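Local coordinates for uncharacterized protein (Legionella longbeachae NSW150, PDB 4JZA) that probably hydrolyses phosphoinositides, removing the 3-phosphate of phosphatidylinositol 3-phosphate, and may thereby act on lipid metabolism during infection of the host, at residues F56-T70 with K108-S120. Residues are numbered along the deposited sequence; the frame is centred on the assembly and turned at random.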
# COMPACT_ATOMS: atom_id res chain seq x y z
N PHE A 56 -3.19 -8.01 9.95
CA PHE A 56 -4.50 -8.64 10.22
C PHE A 56 -5.10 -8.09 11.51
O PHE A 56 -6.29 -7.75 11.52
CB PHE A 56 -4.46 -10.16 10.29
CG PHE A 56 -5.80 -10.79 10.52
CD1 PHE A 56 -6.91 -10.07 10.74
CD2 PHE A 56 -5.94 -12.09 10.44
CE1 PHE A 56 -8.14 -10.66 10.94
CE2 PHE A 56 -7.18 -12.68 10.61
CZ PHE A 56 -8.26 -11.96 10.87
N TYR A 57 -4.31 -8.03 12.57
CA TYR A 57 -4.78 -7.50 13.83
C TYR A 57 -5.23 -6.06 13.70
O TYR A 57 -6.29 -5.72 14.21
CB TYR A 57 -3.73 -7.61 14.93
CG TYR A 57 -3.73 -8.96 15.58
CD1 TYR A 57 -3.36 -10.09 14.88
CD2 TYR A 57 -4.14 -9.12 16.91
CE1 TYR A 57 -3.35 -11.34 15.47
CE2 TYR A 57 -4.14 -10.37 17.51
CZ TYR A 57 -3.73 -11.48 16.79
OH TYR A 57 -3.71 -12.75 17.37
N PHE A 58 -4.49 -5.23 12.98
CA PHE A 58 -4.97 -3.87 12.80
C PHE A 58 -6.35 -3.88 12.15
O PHE A 58 -7.23 -3.09 12.50
CB PHE A 58 -4.04 -3.11 11.89
CG PHE A 58 -4.36 -1.65 11.80
CD1 PHE A 58 -5.23 -1.20 10.85
CD2 PHE A 58 -3.75 -0.75 12.64
CE1 PHE A 58 -5.53 0.11 10.76
CE2 PHE A 58 -4.04 0.58 12.56
CZ PHE A 58 -4.93 1.01 11.62
N LEU A 59 -6.52 -4.76 11.18
CA LEU A 59 -7.73 -4.81 10.37
C LEU A 59 -8.91 -5.16 11.23
O LEU A 59 -9.97 -4.53 11.17
CB LEU A 59 -7.53 -5.83 9.24
CG LEU A 59 -8.71 -6.09 8.33
CD1 LEU A 59 -9.19 -4.86 7.58
CD2 LEU A 59 -8.33 -7.22 7.37
N ILE A 60 -8.73 -6.18 12.07
CA ILE A 60 -9.84 -6.71 12.84
C ILE A 60 -10.23 -5.77 13.97
O ILE A 60 -11.42 -5.66 14.30
CB ILE A 60 -9.59 -8.16 13.30
CG1 ILE A 60 -10.91 -8.82 13.69
CG2 ILE A 60 -8.59 -8.22 14.44
CD1 ILE A 60 -10.87 -10.34 13.64
N ASP A 61 -9.26 -5.08 14.54
CA ASP A 61 -9.52 -4.08 15.56
C ASP A 61 -10.11 -2.78 14.94
O ASP A 61 -10.82 -2.08 15.59
CB ASP A 61 -8.23 -3.77 16.37
CG ASP A 61 -7.73 -4.97 17.22
OD1 ASP A 61 -8.49 -5.95 17.39
OD2 ASP A 61 -6.58 -4.95 17.71
N ALA A 62 -9.84 -2.47 13.69
CA ALA A 62 -10.23 -1.15 13.13
C ALA A 62 -11.46 -1.21 12.27
O ALA A 62 -12.23 -0.26 12.25
CB ALA A 62 -9.09 -0.60 12.30
N TYR A 63 -11.65 -2.31 11.54
CA TYR A 63 -12.67 -2.35 10.53
C TYR A 63 -13.82 -3.32 10.94
O TYR A 63 -13.62 -4.53 11.04
CB TYR A 63 -12.04 -2.65 9.15
CG TYR A 63 -12.94 -2.41 7.95
CD1 TYR A 63 -13.76 -1.28 7.86
CD2 TYR A 63 -12.97 -3.32 6.87
CE1 TYR A 63 -14.60 -1.08 6.77
CE2 TYR A 63 -13.82 -3.12 5.76
CZ TYR A 63 -14.63 -2.00 5.72
OH TYR A 63 -15.48 -1.73 4.67
N PRO A 64 -15.03 -2.75 11.22
CA PRO A 64 -16.18 -3.61 11.52
C PRO A 64 -16.61 -4.52 10.37
O PRO A 64 -16.73 -4.06 9.23
CB PRO A 64 -17.30 -2.60 11.79
CG PRO A 64 -16.93 -1.40 10.99
CD PRO A 64 -15.43 -1.33 11.19
N PHE A 65 -16.85 -5.78 10.70
CA PHE A 65 -17.51 -6.72 9.80
C PHE A 65 -18.90 -6.95 10.35
O PHE A 65 -19.05 -7.16 11.54
CB PHE A 65 -16.74 -8.03 9.70
CG PHE A 65 -16.53 -8.72 11.01
CD1 PHE A 65 -15.54 -8.28 11.89
CD2 PHE A 65 -17.25 -9.83 11.34
CE1 PHE A 65 -15.32 -8.94 13.09
CE2 PHE A 65 -17.03 -10.50 12.52
CZ PHE A 65 -16.06 -10.06 13.41
N SER A 66 -19.90 -6.92 9.48
CA SER A 66 -21.26 -7.35 9.82
C SER A 66 -21.30 -8.74 10.55
O SER A 66 -20.58 -9.68 10.18
CB SER A 66 -22.09 -7.39 8.54
OG SER A 66 -23.38 -7.88 8.80
N ALA A 67 -22.15 -8.85 11.58
CA ALA A 67 -22.29 -10.11 12.38
C ALA A 67 -23.09 -11.18 11.62
O ALA A 67 -23.06 -12.36 11.96
CB ALA A 67 -22.96 -9.84 13.72
N LYS A 68 -23.78 -10.73 10.59
CA LYS A 68 -24.46 -11.58 9.64
C LYS A 68 -23.55 -12.30 8.64
O LYS A 68 -24.01 -13.19 7.94
CB LYS A 68 -25.41 -10.73 8.80
CG LYS A 68 -26.45 -9.93 9.58
CD LYS A 68 -27.83 -10.55 9.44
CE LYS A 68 -28.92 -9.51 9.63
NZ LYS A 68 -30.04 -10.10 10.41
N ASN A 69 -22.29 -11.92 8.51
CA ASN A 69 -21.43 -12.63 7.53
C ASN A 69 -21.10 -14.05 7.92
O ASN A 69 -20.99 -14.89 7.04
CB ASN A 69 -20.12 -11.90 7.35
CG ASN A 69 -20.28 -10.60 6.60
OD1 ASN A 69 -21.29 -10.37 5.96
ND2 ASN A 69 -19.27 -9.77 6.66
N THR A 70 -20.98 -14.31 9.22
CA THR A 70 -20.33 -15.53 9.72
C THR A 70 -20.61 -15.65 11.19
O THR A 70 -20.62 -14.64 11.87
CB THR A 70 -18.81 -15.40 9.50
OG1 THR A 70 -18.50 -15.71 8.15
CG2 THR A 70 -18.02 -16.33 10.30
N LYS A 108 -3.66 -17.69 3.00
CA LYS A 108 -4.49 -18.02 4.13
C LYS A 108 -5.15 -16.81 4.74
O LYS A 108 -6.30 -16.89 5.05
CB LYS A 108 -3.72 -18.75 5.20
CG LYS A 108 -3.54 -20.22 4.86
CD LYS A 108 -2.90 -20.90 6.06
CE LYS A 108 -2.49 -22.33 5.77
NZ LYS A 108 -1.30 -22.71 6.60
N LEU A 109 -4.44 -15.70 4.90
CA LEU A 109 -5.04 -14.51 5.50
C LEU A 109 -6.05 -13.88 4.60
O LEU A 109 -7.10 -13.44 5.06
CB LEU A 109 -4.01 -13.44 5.84
CG LEU A 109 -2.88 -13.80 6.80
CD1 LEU A 109 -2.18 -12.53 7.19
CD2 LEU A 109 -3.29 -14.51 8.06
N ILE A 110 -5.71 -13.80 3.32
CA ILE A 110 -6.57 -13.14 2.33
C ILE A 110 -7.92 -13.85 2.29
O ILE A 110 -8.98 -13.24 2.17
CB ILE A 110 -5.85 -13.16 0.97
CG1 ILE A 110 -4.73 -12.16 1.00
CG2 ILE A 110 -6.74 -12.82 -0.22
CD1 ILE A 110 -3.63 -12.61 0.08
N GLU A 111 -7.86 -15.17 2.39
CA GLU A 111 -9.03 -15.99 2.20
C GLU A 111 -9.92 -15.84 3.46
O GLU A 111 -11.14 -15.66 3.37
CB GLU A 111 -8.58 -17.42 1.80
CG GLU A 111 -9.12 -18.58 2.59
CD GLU A 111 -8.60 -19.97 2.15
OE1 GLU A 111 -7.43 -20.35 2.53
OE2 GLU A 111 -9.42 -20.70 1.48
N LEU A 112 -9.29 -15.89 4.63
CA LEU A 112 -9.97 -15.63 5.89
C LEU A 112 -10.63 -14.25 5.90
O LEU A 112 -11.74 -14.10 6.39
CB LEU A 112 -8.97 -15.74 7.02
CG LEU A 112 -9.56 -15.44 8.36
CD1 LEU A 112 -10.71 -16.41 8.55
CD2 LEU A 112 -8.57 -15.66 9.45
N ILE A 113 -9.95 -13.25 5.35
CA ILE A 113 -10.53 -11.92 5.19
C ILE A 113 -11.70 -11.92 4.21
O ILE A 113 -12.75 -11.37 4.51
CB ILE A 113 -9.46 -10.92 4.76
CG1 ILE A 113 -8.48 -10.71 5.91
CG2 ILE A 113 -10.08 -9.58 4.35
CD1 ILE A 113 -7.18 -10.09 5.46
N ALA A 114 -11.58 -12.57 3.07
CA ALA A 114 -12.70 -12.56 2.14
C ALA A 114 -13.95 -13.21 2.75
O ALA A 114 -15.07 -12.75 2.51
CB ALA A 114 -12.34 -13.27 0.87
N LEU A 115 -13.74 -14.30 3.49
CA LEU A 115 -14.78 -15.00 4.26
C LEU A 115 -15.38 -14.13 5.35
O LEU A 115 -16.57 -13.85 5.32
CB LEU A 115 -14.21 -16.22 4.95
CG LEU A 115 -15.21 -16.96 5.87
CD1 LEU A 115 -16.43 -17.40 5.06
CD2 LEU A 115 -14.57 -18.16 6.53
N ASN A 116 -14.60 -13.74 6.35
CA ASN A 116 -15.18 -12.97 7.44
C ASN A 116 -15.73 -11.56 7.05
O ASN A 116 -16.69 -11.07 7.66
CB ASN A 116 -14.21 -12.84 8.60
CG ASN A 116 -14.83 -12.15 9.83
OD1 ASN A 116 -14.46 -11.03 10.21
ND2 ASN A 116 -15.79 -12.84 10.46
N TRP A 117 -15.19 -10.92 6.04
CA TRP A 117 -15.68 -9.59 5.65
C TRP A 117 -16.65 -9.68 4.47
O TRP A 117 -17.20 -8.68 4.04
CB TRP A 117 -14.52 -8.62 5.34
CG TRP A 117 -14.01 -7.89 6.57
CD1 TRP A 117 -14.40 -6.65 7.01
CD2 TRP A 117 -13.05 -8.37 7.51
NE1 TRP A 117 -13.74 -6.34 8.18
CE2 TRP A 117 -12.92 -7.39 8.52
CE3 TRP A 117 -12.32 -9.54 7.62
CZ2 TRP A 117 -12.06 -7.53 9.59
CZ3 TRP A 117 -11.48 -9.69 8.69
CH2 TRP A 117 -11.34 -8.68 9.67
N GLY A 118 -16.84 -10.89 3.94
CA GLY A 118 -17.83 -11.11 2.90
C GLY A 118 -17.53 -10.34 1.64
O GLY A 118 -18.40 -9.68 1.10
N CYS A 119 -16.30 -10.48 1.16
CA CYS A 119 -15.84 -9.77 0.01
C CYS A 119 -16.33 -10.46 -1.24
O CYS A 119 -16.05 -11.64 -1.43
CB CYS A 119 -14.30 -9.75 -0.01
SG CYS A 119 -13.47 -8.85 1.36
N SER A 120 -17.03 -9.74 -2.13
CA SER A 120 -17.47 -10.34 -3.40
C SER A 120 -16.30 -10.71 -4.25
O SER A 120 -16.36 -11.71 -4.92
CB SER A 120 -18.37 -9.42 -4.21
OG SER A 120 -18.05 -8.09 -3.90
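W117, near where helix 95-116 ends, packs against the end of helix 41-62 and the loop that follows it in an aromatic and apolar contact. The two short helical segments run nearly parallel, at 11°, with axes 12.2 Å apart, and large side chains meet between them. L59 CG lies over one face of the indole, off-centre on the six-membered ring. F65 CB sits over the opposite face, 3.9 Å from the centroid of the five-membered ring. F65 CG stands between the backbone N and the carbonyl carbon, chi1 57°, which turns the ring edge to W117, with planes at 60°. The Y63 ring is nearly parallel to the indole but slid aside. At the indole edge, NE1 of W117 makes a weak hydrogen bond to Y63 O, 3.4 Å. The N116 amide lies against one face of the F65 ring, with OD1 as modelled 3.1 Å above its plane; at this resolution its O and N ends are not firmly told apart. Earlier along the two helices, F56 CE2 meets L112 CD2 at 3.5 Å, and L59 CD2 meets I113 CD1 at 3.6 Å. Further along the loop, N69 ND2 donates to N116 O, 3.1 Å, beside the Schellman motif at G118. The chemistry is mainly apolar, so burial of rings and aliphatic groups probably supplies most of the hold, while the N69 bond ties the loop to the helix end.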